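Local coordinates for Lin1840 protein (Listeria innocua serovar 6a, PDB 4ZOC) that probably hydrolyses terminal, non-reducing beta-D-glucosyl residues with release of beta-D-glucose, as a family 3 glycoside hydrolase with a role in beta-1,2-glucan metabolism, at residues 330-333 with 334-338; 173-176 with 177-180; 480-483 with 484-488; 440-443 with 444-448. The protein carries 2 engineered substitutions. All blocks are in the same frame, centred on the assembly; numbering follows the deposited sequence.

Contact 1. Residues 330-333 with 334-338; sequences LRML and NLKND
Leu330, Arg331, Met332 and Leu333 each accept a backbone bond from the residue four places on, with N-to-O distances from 2.8 Å for Asn337 N to Leu333 O up to 3.1 Å for Lys336 N to Met332 O. This is regular alpha-helix, the last turns of helix 322-338. The main side-chain meeting is between Leu330 and Asn334, one turn apart. With chi1 at -178° and chi2 at 53°, Leu330 turns its CD1 branch to the Asn334 amide. Leu330 CD1 comes to 3.8 Å from Asn334 OD1. The two side chains slant across each other. The amide carbon also rests near the backbone, with Asn334 CG 3.4 Å from Leu330 O. Asn334 OD1 has its hydrogen bond with Gln3 of helix 3-12, and Leu330 and Leu333 touch Val6 of that helix. The helix therefore packs against the first helix of the chain, 3-12. On another side, Lys336 runs out extended beyond CG, and its CG passes 3.3 Å from Met332 O. Its methylene CE lies 4.4 Å from the methyl CE of Met332. The buried Lys336 NZ is held by three oxygens, Gln21 OE1, Gly58 O and Pro85 O. Met332 and Lys336 both touch Val87 on barrel strand 87-90. The CB of Arg331 points away from the following turn, and its guanidinium forms a salt bridge with Asp299.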
loop_
_atom_site.group_PDB
_atom_site.type_symbol
_atom_site.label_atom_id
_atom_site.label_comp_id
_atom_site.label_asym_id
_atom_site.label_seq_id
_atom_site.Cartn_x
_atom_site.Cartn_y
_atom_site.Cartn_z
ATOM N N LEU A 330 2.631 -39.611 -8.055
ATOM C CA LEU A 330 1.436 -39.990 -8.741
ATOM C C LEU A 330 0.872 -38.793 -9.506
ATOM O O LEU A 330 0.453 -38.922 -10.643
ATOM C CB LEU A 330 0.388 -40.520 -7.788
ATOM C CG LEU A 330 -0.907 -40.989 -8.463
ATOM C CD1 LEU A 330 -0.708 -41.997 -9.588
ATOM C CD2 LEU A 330 -1.829 -41.545 -7.385
ATOM N N ARG A 331 0.853 -37.608 -8.885
ATOM C CA ARG A 331 0.426 -36.447 -9.673
ATOM C C ARG A 331 1.276 -36.149 -10.962
ATOM O O ARG A 331 0.711 -35.863 -12.065
ATOM C CB ARG A 331 0.256 -35.229 -8.750
ATOM C CG ARG A 331 -0.922 -35.384 -7.805
ATOM C CD ARG A 331 -1.291 -34.096 -7.022
ATOM N NE ARG A 331 -0.321 -33.767 -6.010
ATOM C CZ ARG A 331 -0.368 -34.124 -4.722
ATOM N NH1 ARG A 331 0.587 -33.733 -3.886
ATOM N NH2 ARG A 331 -1.388 -34.829 -4.264
ATOM N N MET A 332 2.581 -36.276 -10.833
ATOM C CA MET A 332 3.524 -36.087 -11.952
ATOM C C MET A 332 3.222 -37.121 -13.055
ATOM O O MET A 332 3.131 -36.824 -14.237
ATOM C CB MET A 332 4.970 -36.182 -11.442
ATOM C CG MET A 332 5.520 -34.923 -10.735
ATOM S SD MET A 332 5.693 -33.558 -11.942
ATOM C CE MET A 332 7.165 -34.145 -12.830
ATOM N N LEU A 333 3.080 -38.386 -12.641
ATOM C CA LEU A 333 2.839 -39.433 -13.627
ATOM C C LEU A 333 1.463 -39.228 -14.276
ATOM O O LEU A 333 1.347 -39.400 -15.510
ATOM C CB LEU A 333 2.935 -40.785 -12.969
ATOM C CG LEU A 333 4.313 -41.415 -12.833
ATOM C CD1 LEU A 333 5.542 -40.575 -12.922
ATOM C CD2 LEU A 333 4.347 -42.491 -11.748
ATOM N N ASN A 334 0.443 -38.814 -13.497
ATOM C CA ASN A 334 -0.920 -38.534 -14.033
ATOM C C ASN A 334 -0.867 -37.406 -15.079
ATOM O O ASN A 334 -1.438 -37.554 -16.095
ATOM C CB ASN A 334 -1.959 -38.120 -12.959
ATOM C CG ASN A 334 -2.541 -39.307 -12.204
ATOM O OD1 ASN A 334 -2.411 -40.438 -12.635
ATOM N ND2 ASN A 334 -3.116 -39.049 -11.052
ATOM N N LEU A 335 -0.123 -36.319 -14.829
ATOM C CA LEU A 335 0.114 -35.284 -15.859
ATOM C C LEU A 335 0.704 -35.867 -17.131
ATOM O O LEU A 335 0.250 -35.553 -18.255
ATOM C CB LEU A 335 0.992 -34.184 -15.299
ATOM C CG LEU A 335 1.449 -33.108 -16.301
ATOM C CD1 LEU A 335 0.281 -32.394 -16.937
ATOM C CD2 LEU A 335 2.408 -32.118 -15.644
ATOM N N LYS A 336 1.721 -36.719 -16.951
ATOM C CA LYS A 336 2.403 -37.250 -18.097
ATOM C C LYS A 336 1.427 -38.116 -18.857
ATOM O O LYS A 336 1.380 -38.093 -20.102
ATOM C CB LYS A 336 3.639 -38.022 -17.729
ATOM C CG LYS A 336 4.701 -37.166 -17.110
ATOM C CD LYS A 336 5.890 -37.859 -16.524
ATOM C CE LYS A 336 6.966 -36.799 -16.327
ATOM N NZ LYS A 336 8.243 -37.295 -15.795
ATOM N N ASN A 337 0.599 -38.849 -18.121
ATOM C CA ASN A 337 -0.443 -39.699 -18.761
ATOM C C ASN A 337 -1.515 -38.909 -19.505
ATOM O O ASN A 337 -1.872 -39.272 -20.619
ATOM C CB ASN A 337 -1.020 -40.687 -17.730
ATOM C CG ASN A 337 -1.725 -41.890 -18.353
ATOM O OD1 ASN A 337 -1.348 -42.415 -19.417
ATOM N ND2 ASN A 337 -2.734 -42.337 -17.673
ATOM N N ASP A 338 -1.954 -37.786 -18.911
ATOM C CA ASP A 338 -2.878 -36.864 -19.489
ATOM C C ASP A 338 -2.373 -36.326 -20.804
ATOM O O ASP A 338 -3.166 -36.066 -21.691
ATOM C CB ASP A 338 -3.195 -35.710 -18.501
ATOM C CG ASP A 338 -4.055 -36.163 -17.310
ATOM O OD1 ASP A 338 -4.568 -37.312 -17.274
ATOM O OD2 ASP A 338 -4.266 -35.360 -16.397
#

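Contact 2. Residues 173-176 with 177-180; sequences QGDA and SKLN
Asp175 and Ser177 are joined by two bonds to one oxygen. Asp175 OD1 accepts from Ser177 OG at 2.8 Å and from Ser177 N at 3.0 Å. The hydroxyl comes on the syn side of the carboxylate and the amide on the anti side. Both lie about a third of a right angle out of its plane, on the same face. Ser177 OG sits between its own N and carbonyl carbon (chi1 71°), which turns the hydroxyl back toward the aspartate. The main-chain oxygen Asp175 O takes a third bond, from Lys178 N at 3.0 Å. This donor stands above the carbonyl plane. The Ser177 N bond makes an Asx turn, and the Lys178 N bond closes a type I beta turn over the same residues. Further along, the Lys178 chain crosses the carboxylate at a slant, and its CE comes to 3.7 Å from Asp175 OD2. Lys178 NZ is 4.6 Å from Asp175 OD2, too far for a salt bridge. Among the apolar side chains, Leu179 CD1 lies 4.4 Å from Ala176 CB, and both residues touch Lys232. The buried Gln173 amide is satisfied outside the turn: OE1 accepts from the backbone N of Ala188 and Lys232, and NE2 donates to Gly230 O. Gly174, with positive phi, ends helix 158-173. The Asp175 carboxylate thus probably fixes the turn through neutral donors, with the lysine probably adding only a weak electrostatic pull.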
loop_
_atom_site.group_PDB
_atom_site.type_symbol
_atom_site.label_atom_id
_atom_site.label_comp_id
_atom_site.label_asym_id
_atom_site.label_seq_id
_atom_site.Cartn_x
_atom_site.Cartn_y
_atom_site.Cartn_z
ATOM N N GLN A 173 -5.683 -25.473 -23.864
ATOM C CA GLN A 173 -5.925 -26.861 -23.570
ATOM C C GLN A 173 -6.992 -27.501 -24.452
ATOM O O GLN A 173 -7.029 -28.722 -24.619
ATOM C CB GLN A 173 -6.342 -27.031 -22.087
ATOM C CG GLN A 173 -5.356 -26.503 -21.079
ATOM C CD GLN A 173 -5.579 -26.947 -19.676
ATOM O OE1 GLN A 173 -4.614 -27.015 -18.889
ATOM N NE2 GLN A 173 -6.817 -27.231 -19.310
ATOM N N GLY A 174 -7.894 -26.714 -24.956
ATOM C CA GLY A 174 -9.186 -27.268 -25.424
ATOM C C GLY A 174 -9.879 -28.129 -24.393
ATOM O O GLY A 174 -9.978 -27.741 -23.239
ATOM N N ASP A 175 -10.356 -29.319 -24.819
ATOM C CA ASP A 175 -10.994 -30.222 -23.910
ATOM C C ASP A 175 -9.883 -30.930 -23.141
ATOM O O ASP A 175 -9.132 -31.762 -23.695
ATOM C CB ASP A 175 -11.962 -31.167 -24.668
ATOM C CG ASP A 175 -12.491 -32.276 -23.796
ATOM O OD1 ASP A 175 -12.093 -32.468 -22.621
ATOM O OD2 ASP A 175 -13.297 -33.002 -24.306
ATOM N N ALA A 176 -9.758 -30.586 -21.864
ATOM C CA ALA A 176 -8.606 -31.058 -21.079
ATOM C C ALA A 176 -8.534 -32.575 -20.991
ATOM O O ALA A 176 -7.457 -33.135 -20.786
ATOM C CB ALA A 176 -8.597 -30.477 -19.677
ATOM N N SER A 177 -9.682 -33.239 -21.052
ATOM C CA SER A 177 -9.678 -34.732 -20.907
ATOM C C SER A 177 -9.126 -35.423 -22.137
ATOM O O SER A 177 -8.973 -36.631 -22.090
ATOM C CB SER A 177 -11.115 -35.228 -20.632
ATOM O OG SER A 177 -11.904 -35.104 -21.801
ATOM N N LYS A 178 -8.826 -34.678 -23.218
ATOM C CA LYS A 178 -8.302 -35.202 -24.454
ATOM C C LYS A 178 -6.906 -34.675 -24.803
ATOM O O LYS A 178 -6.515 -34.703 -25.959
ATOM C CB LYS A 178 -9.298 -34.919 -25.583
ATOM C CG LYS A 178 -10.625 -35.705 -25.462
ATOM C CD LYS A 178 -11.487 -35.327 -26.647
ATOM C CE LYS A 178 -12.918 -35.883 -26.615
ATOM N NZ LYS A 178 -12.920 -37.270 -26.063
ATOM N N LEU A 179 -6.114 -34.276 -23.812
ATOM C CA LEU A 179 -4.756 -33.812 -24.071
ATOM C C LEU A 179 -3.852 -34.944 -24.562
ATOM O O LEU A 179 -2.735 -34.714 -25.061
ATOM C CB LEU A 179 -4.197 -33.053 -22.857
ATOM C CG LEU A 179 -4.729 -31.610 -22.774
ATOM C CD1 LEU A 179 -4.542 -31.040 -21.390
ATOM C CD2 LEU A 179 -4.098 -30.707 -23.831
ATOM N N ASN A 180 -4.332 -36.197 -24.435
ATOM C CA ASN A 180 -3.550 -37.298 -24.930
ATOM C C ASN A 180 -3.759 -37.528 -26.409
ATOM O O ASN A 180 -2.938 -38.206 -27.034
ATOM C CB ASN A 180 -3.831 -38.556 -24.133
ATOM C CG ASN A 180 -5.231 -39.050 -24.327
ATOM O OD1 ASN A 180 -6.191 -38.303 -24.368
ATOM N ND2 ASN A 180 -5.354 -40.316 -24.479
#

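Contact 3. Residues 480-483 with 484-488; sequences IRLP and EAQYQ
Arg481 and Glu484 form a salt bridge beside the start of helix 484-494. Arg481 NH2 donates to Glu484 OE1 at 2.9 Å, nearly straight at 165°. The oxygen uses its syn lone pair and lies near the guanidinium plane, so the two flat groups are almost coplanar. Glu484 is bent at chi2 (65°), which brings its carboxylate round to the arginine. Stacking holds the same guanidinium from a second direction. It lies flat on the Tyr487 ring, with planes at 19° and Arg481 NH2 over the ring centre. The cation-pi distance from Arg481 CZ to the ring centroid is 4.0 Å. Arg481 NH1 makes salt bridges with Glu511 and Glu514, so three carboxylates pair with this one guanidinium. Hydrogen bonds fix the backbone. Tyr487 OH accepts from Leu482 N at 3.2 Å and also bonds Glu511 O. Pro483 O accepts from Gln486 N at 2.9 Å, with the donor above the carbonyl plane. One apolar contact is Leu482 CB to Tyr487 CE2 at 3.7 Å. Leu482 CD1 lies against the Gln486 amide, 3.5 Å from Gln486 OE1. That amide is tied to Gly465 N and Tyr439 O. Pro483 stands at the N-cap of helix 484-494, which follows strand 459-465 of the mixed sheet in the family 3 C-terminal domain; the contact is the N-terminal capping turn of that helix.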
loop_
_atom_site.group_PDB
_atom_site.type_symbol
_atom_site.label_atom_id
_atom_site.label_comp_id
_atom_site.label_asym_id
_atom_site.label_seq_id
_atom_site.Cartn_x
_atom_site.Cartn_y
_atom_site.Cartn_z
ATOM N N ILE A 480 6.519 5.987 -12.002
ATOM C CA ILE A 480 5.961 5.412 -13.223
ATOM C C ILE A 480 5.865 6.467 -14.351
ATOM O O ILE A 480 4.752 6.843 -14.823
ATOM C CB ILE A 480 4.583 4.738 -12.965
ATOM C CG1 ILE A 480 3.620 5.680 -12.269
ATOM C CG2 ILE A 480 4.798 3.495 -12.119
ATOM C CD1 ILE A 480 2.194 5.437 -12.705
ATOM N N ARG A 481 7.048 6.869 -14.784
ATOM C CA ARG A 481 7.256 7.855 -15.824
ATOM C C ARG A 481 8.205 7.302 -16.873
ATOM O O ARG A 481 9.019 6.451 -16.582
ATOM C CB ARG A 481 7.798 9.155 -15.216
ATOM C CG ARG A 481 6.783 9.971 -14.476
ATOM C CD ARG A 481 7.437 11.202 -13.926
ATOM N NE ARG A 481 7.819 12.183 -14.934
ATOM C CZ ARG A 481 6.999 13.114 -15.408
ATOM N NH1 ARG A 481 5.729 13.112 -15.089
ATOM N NH2 ARG A 481 7.437 13.992 -16.308
ATOM N N LEU A 482 8.040 7.768 -18.116
ATOM C CA LEU A 482 9.028 7.562 -19.125
ATOM C C LEU A 482 10.239 8.371 -18.765
ATOM O O LEU A 482 10.178 9.232 -17.848
ATOM C CB LEU A 482 8.482 8.094 -20.478
ATOM C CG LEU A 482 7.296 7.455 -21.172
ATOM C CD1 LEU A 482 6.884 8.254 -22.337
ATOM C CD2 LEU A 482 7.675 6.091 -21.627
ATOM N N PRO A 483 11.363 8.081 -19.374
ATOM C CA PRO A 483 12.533 8.972 -19.229
ATOM C C PRO A 483 12.180 10.398 -19.479
ATOM O O PRO A 483 11.353 10.705 -20.400
ATOM C CB PRO A 483 13.538 8.414 -20.213
ATOM C CG PRO A 483 13.145 6.986 -20.450
ATOM C CD PRO A 483 11.650 6.913 -20.238
ATOM N N GLU A 484 12.701 11.321 -18.672
ATOM C CA GLU A 484 12.267 12.709 -18.829
ATOM C C GLU A 484 12.550 13.288 -20.236
ATOM O O GLU A 484 11.808 14.147 -20.707
ATOM C CB GLU A 484 12.881 13.552 -17.729
ATOM C CG GLU A 484 12.412 14.963 -17.731
ATOM C CD GLU A 484 10.923 15.157 -17.416
ATOM O OE1 GLU A 484 10.288 14.173 -16.835
ATOM O OE2 GLU A 484 10.479 16.360 -17.688
ATOM N N ALA A 485 13.587 12.784 -20.929
ATOM C CA ALA A 485 13.865 13.163 -22.307
ATOM C C ALA A 485 12.688 12.969 -23.241
ATOM O O ALA A 485 12.531 13.723 -24.199
ATOM C CB ALA A 485 15.065 12.412 -22.823
ATOM N N GLN A 486 11.841 11.958 -22.986
ATOM C CA GLN A 486 10.674 11.762 -23.804
ATOM C C GLN A 486 9.564 12.784 -23.540
ATOM O O GLN A 486 8.933 13.227 -24.465
ATOM C CB GLN A 486 10.134 10.334 -23.668
ATOM C CG GLN A 486 11.192 9.310 -24.120
ATOM C CD GLN A 486 10.612 7.929 -24.325
ATOM O OE1 GLN A 486 9.459 7.780 -24.729
ATOM N NE2 GLN A 486 11.409 6.898 -24.037
ATOM N N TYR A 487 9.342 13.168 -22.299
ATOM C CA TYR A 487 8.434 14.267 -22.020
ATOM C C TYR A 487 8.998 15.562 -22.593
ATOM O O TYR A 487 8.225 16.347 -23.178
ATOM C CB TYR A 487 8.149 14.453 -20.521
ATOM C CG TYR A 487 7.496 13.254 -19.862
ATOM C CD1 TYR A 487 6.151 13.116 -19.881
ATOM C CD2 TYR A 487 8.249 12.293 -19.181
ATOM C CE1 TYR A 487 5.519 12.024 -19.287
ATOM C CE2 TYR A 487 7.639 11.175 -18.632
ATOM C CZ TYR A 487 6.287 11.067 -18.646
ATOM O OH TYR A 487 5.712 9.967 -18.004
ATOM N N GLN A 488 10.308 15.752 -22.528
ATOM C CA GLN A 488 10.906 16.946 -23.156
ATOM C C GLN A 488 10.683 16.948 -24.667
ATOM O O GLN A 488 10.475 17.991 -25.263
ATOM C CB GLN A 488 12.415 17.093 -22.829
ATOM C CG GLN A 488 12.738 17.278 -21.347
ATOM C CD GLN A 488 14.194 16.924 -21.055
ATOM O OE1 GLN A 488 15.008 16.613 -21.970
ATOM N NE2 GLN A 488 14.558 16.996 -19.800
#

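Contact 4. Residues 440-443 with 444-448; sequences TELS and EEDKV
Ser443 and Asp446 bond each other in both directions. Asp446 N donates to Ser443 OG at 2.9 Å, and Ser443 N donates to Asp446 OD2 at 3.0 Å. The second bond is almost perfectly straight, at 177°, though the amide meets the oxygen from above the carboxylate plane. This pair is a capping box, with Ser443 at the N-cap of helix 444-456. With chi1 at 67° the serine hydroxyl is held over the first turn, within reach of Asp446 N. The aspartate side chain points back at the cap and closes the box from the helix side. Ser443 O then accepts from Lys447 N at 3.1 Å, the first regular helical bond. Two waters extend the polar network. One lies within hydrogen-bonding distance of both Glu441 O and Asp446 OD2. The other is hydrogen-bonded to Ser443 OG and weakly to Asp446 OD1. Beside the cap, Leu442 packs on the first turn. Its CD1 comes to 3.9 Å from Asp446 CB, while its CD2 branch meets Lys447 CE at 3.8 Å, the two chains crossing at about a right angle. The extended lysine reaches on to Glu444, with Lys447 NZ 3.5 Å from Glu444 OE2 in a weak salt bridge. Acidic side chains at this helix start would probably interact favourably with the helix dipole. The cap lies at the surface. Leu442 touches Gln488 and Leu489 of helix 484-494, Lys447 touches Phe492 of the same helix, and Asp446 touches Thr437, which follows strand 432-436.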
loop_
_atom_site.group_PDB
_atom_site.type_symbol
_atom_site.label_atom_id
_atom_site.label_comp_id
_atom_site.label_asym_id
_atom_site.label_seq_id
_atom_site.Cartn_x
_atom_site.Cartn_y
_atom_site.Cartn_z
ATOM N N THR A 440 16.494 7.686 -23.865
ATOM C CA THR A 440 16.698 8.494 -22.658
ATOM C C THR A 440 17.398 9.853 -22.897
ATOM O O THR A 440 17.791 10.528 -21.962
ATOM C CB THR A 440 17.499 7.676 -21.607
ATOM O OG1 THR A 440 18.849 7.462 -22.082
ATOM C CG2 THR A 440 16.837 6.336 -21.345
ATOM N N GLU A 441 17.606 10.238 -24.153
ATOM C CA GLU A 441 18.368 11.454 -24.450
ATOM C C GLU A 441 17.514 12.317 -25.400
ATOM O O GLU A 441 16.660 11.807 -26.150
ATOM C CB GLU A 441 19.741 11.089 -25.116
ATOM C CG GLU A 441 20.708 10.175 -24.363
ATOM C CD GLU A 441 21.290 10.814 -23.151
ATOM O OE1 GLU A 441 20.852 11.992 -22.848
ATOM O OE2 GLU A 441 22.083 10.132 -22.445
ATOM N N LEU A 442 17.755 13.622 -25.373
ATOM C CA LEU A 442 17.269 14.544 -26.386
ATOM C C LEU A 442 18.370 15.569 -26.632
ATOM O O LEU A 442 18.558 16.519 -25.819
ATOM C CB LEU A 442 15.954 15.253 -25.938
ATOM C CG LEU A 442 15.398 16.234 -26.946
ATOM C CD1 LEU A 442 15.068 15.518 -28.257
ATOM C CD2 LEU A 442 14.178 16.942 -26.427
ATOM N N SER A 443 19.103 15.411 -27.740
ATOM C CA SER A 443 20.231 16.266 -28.055
ATOM C C SER A 443 19.795 17.450 -28.873
ATOM O O SER A 443 18.684 17.445 -29.480
ATOM C CB SER A 443 21.294 15.483 -28.851
ATOM O OG SER A 443 20.799 15.137 -30.134
ATOM N N GLU A 444 20.707 18.438 -28.956
ATOM C CA GLU A 444 20.510 19.563 -29.909
ATOM C C GLU A 444 20.407 19.113 -31.362
ATOM O O GLU A 444 19.567 19.596 -32.115
ATOM C CB GLU A 444 21.571 20.648 -29.723
ATOM C CG GLU A 444 21.586 21.210 -28.297
ATOM C CD GLU A 444 20.225 21.800 -27.939
ATOM O OE1 GLU A 444 19.745 22.618 -28.723
ATOM O OE2 GLU A 444 19.591 21.383 -26.941
ATOM N N GLU A 445 21.215 18.134 -31.712
ATOM C CA GLU A 445 21.209 17.616 -33.036
ATOM C C GLU A 445 19.833 16.978 -33.336
ATOM O O GLU A 445 19.305 17.123 -34.438
ATOM C CB GLU A 445 22.389 16.625 -33.163
ATOM C CG GLU A 445 22.502 16.061 -34.584
ATOM C CD GLU A 445 23.666 15.085 -34.761
ATOM O OE1 GLU A 445 24.445 14.817 -33.828
ATOM O OE2 GLU A 445 23.784 14.530 -35.865
ATOM N N ASP A 446 19.275 16.232 -32.362
ATOM C CA ASP A 446 17.962 15.564 -32.540
ATOM C C ASP A 446 16.916 16.643 -32.802
ATOM O O ASP A 446 16.039 16.493 -33.631
ATOM C CB ASP A 446 17.560 14.898 -31.218
ATOM C CG ASP A 446 18.294 13.618 -30.908
ATOM O OD1 ASP A 446 18.823 12.931 -31.801
ATOM O OD2 ASP A 446 18.310 13.291 -29.673
ATOM N N LYS A 447 16.984 17.740 -32.046
ATOM C CA LYS A 447 15.994 18.790 -32.151
ATOM C C LYS A 447 16.046 19.457 -33.524
ATOM O O LYS A 447 15.024 19.700 -34.109
ATOM C CB LYS A 447 16.163 19.859 -31.052
ATOM C CG LYS A 447 15.778 19.438 -29.620
ATOM C CD LYS A 447 16.120 20.590 -28.719
ATOM C CE LYS A 447 15.730 20.235 -27.334
ATOM N NZ LYS A 447 16.138 21.337 -26.430
ATOM N N VAL A 448 17.245 19.687 -34.037
ATOM C CA VAL A 448 17.402 20.228 -35.368
ATOM C C VAL A 448 16.790 19.284 -36.383
ATOM O O VAL A 448 16.022 19.713 -37.234
ATOM C CB VAL A 448 18.889 20.545 -35.668
ATOM C CG1 VAL A 448 19.107 20.756 -37.159
ATOM C CG2 VAL A 448 19.310 21.780 -34.874
HETATM O O HOH W 1 18.044 11.068 -28.502
HETATM O O HOH W 2 22.128 13.077 -30.807
#

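Overall arrangement
From the N terminus, contact 2 comes first, in the loop that joins helix 158-173 to barrel strand 187-193. Contact 1 follows in helix 322-338. The two touch through packing of Asp338 O on Leu179 and Asn180, so they join neighbouring parts of the barrel domain. Contact 4 opens the helix after strand 432-436. Contact 3 opens helix 484-494, after strand 459-465. These two also touch, through Ala485 and Pro483 against Thr440, in the C-terminal domain. None nests or crosses; all run in series. The pairs lie on opposite sides of the chain's centre, with contacts 1 and 3 about 50 Å apart between centres.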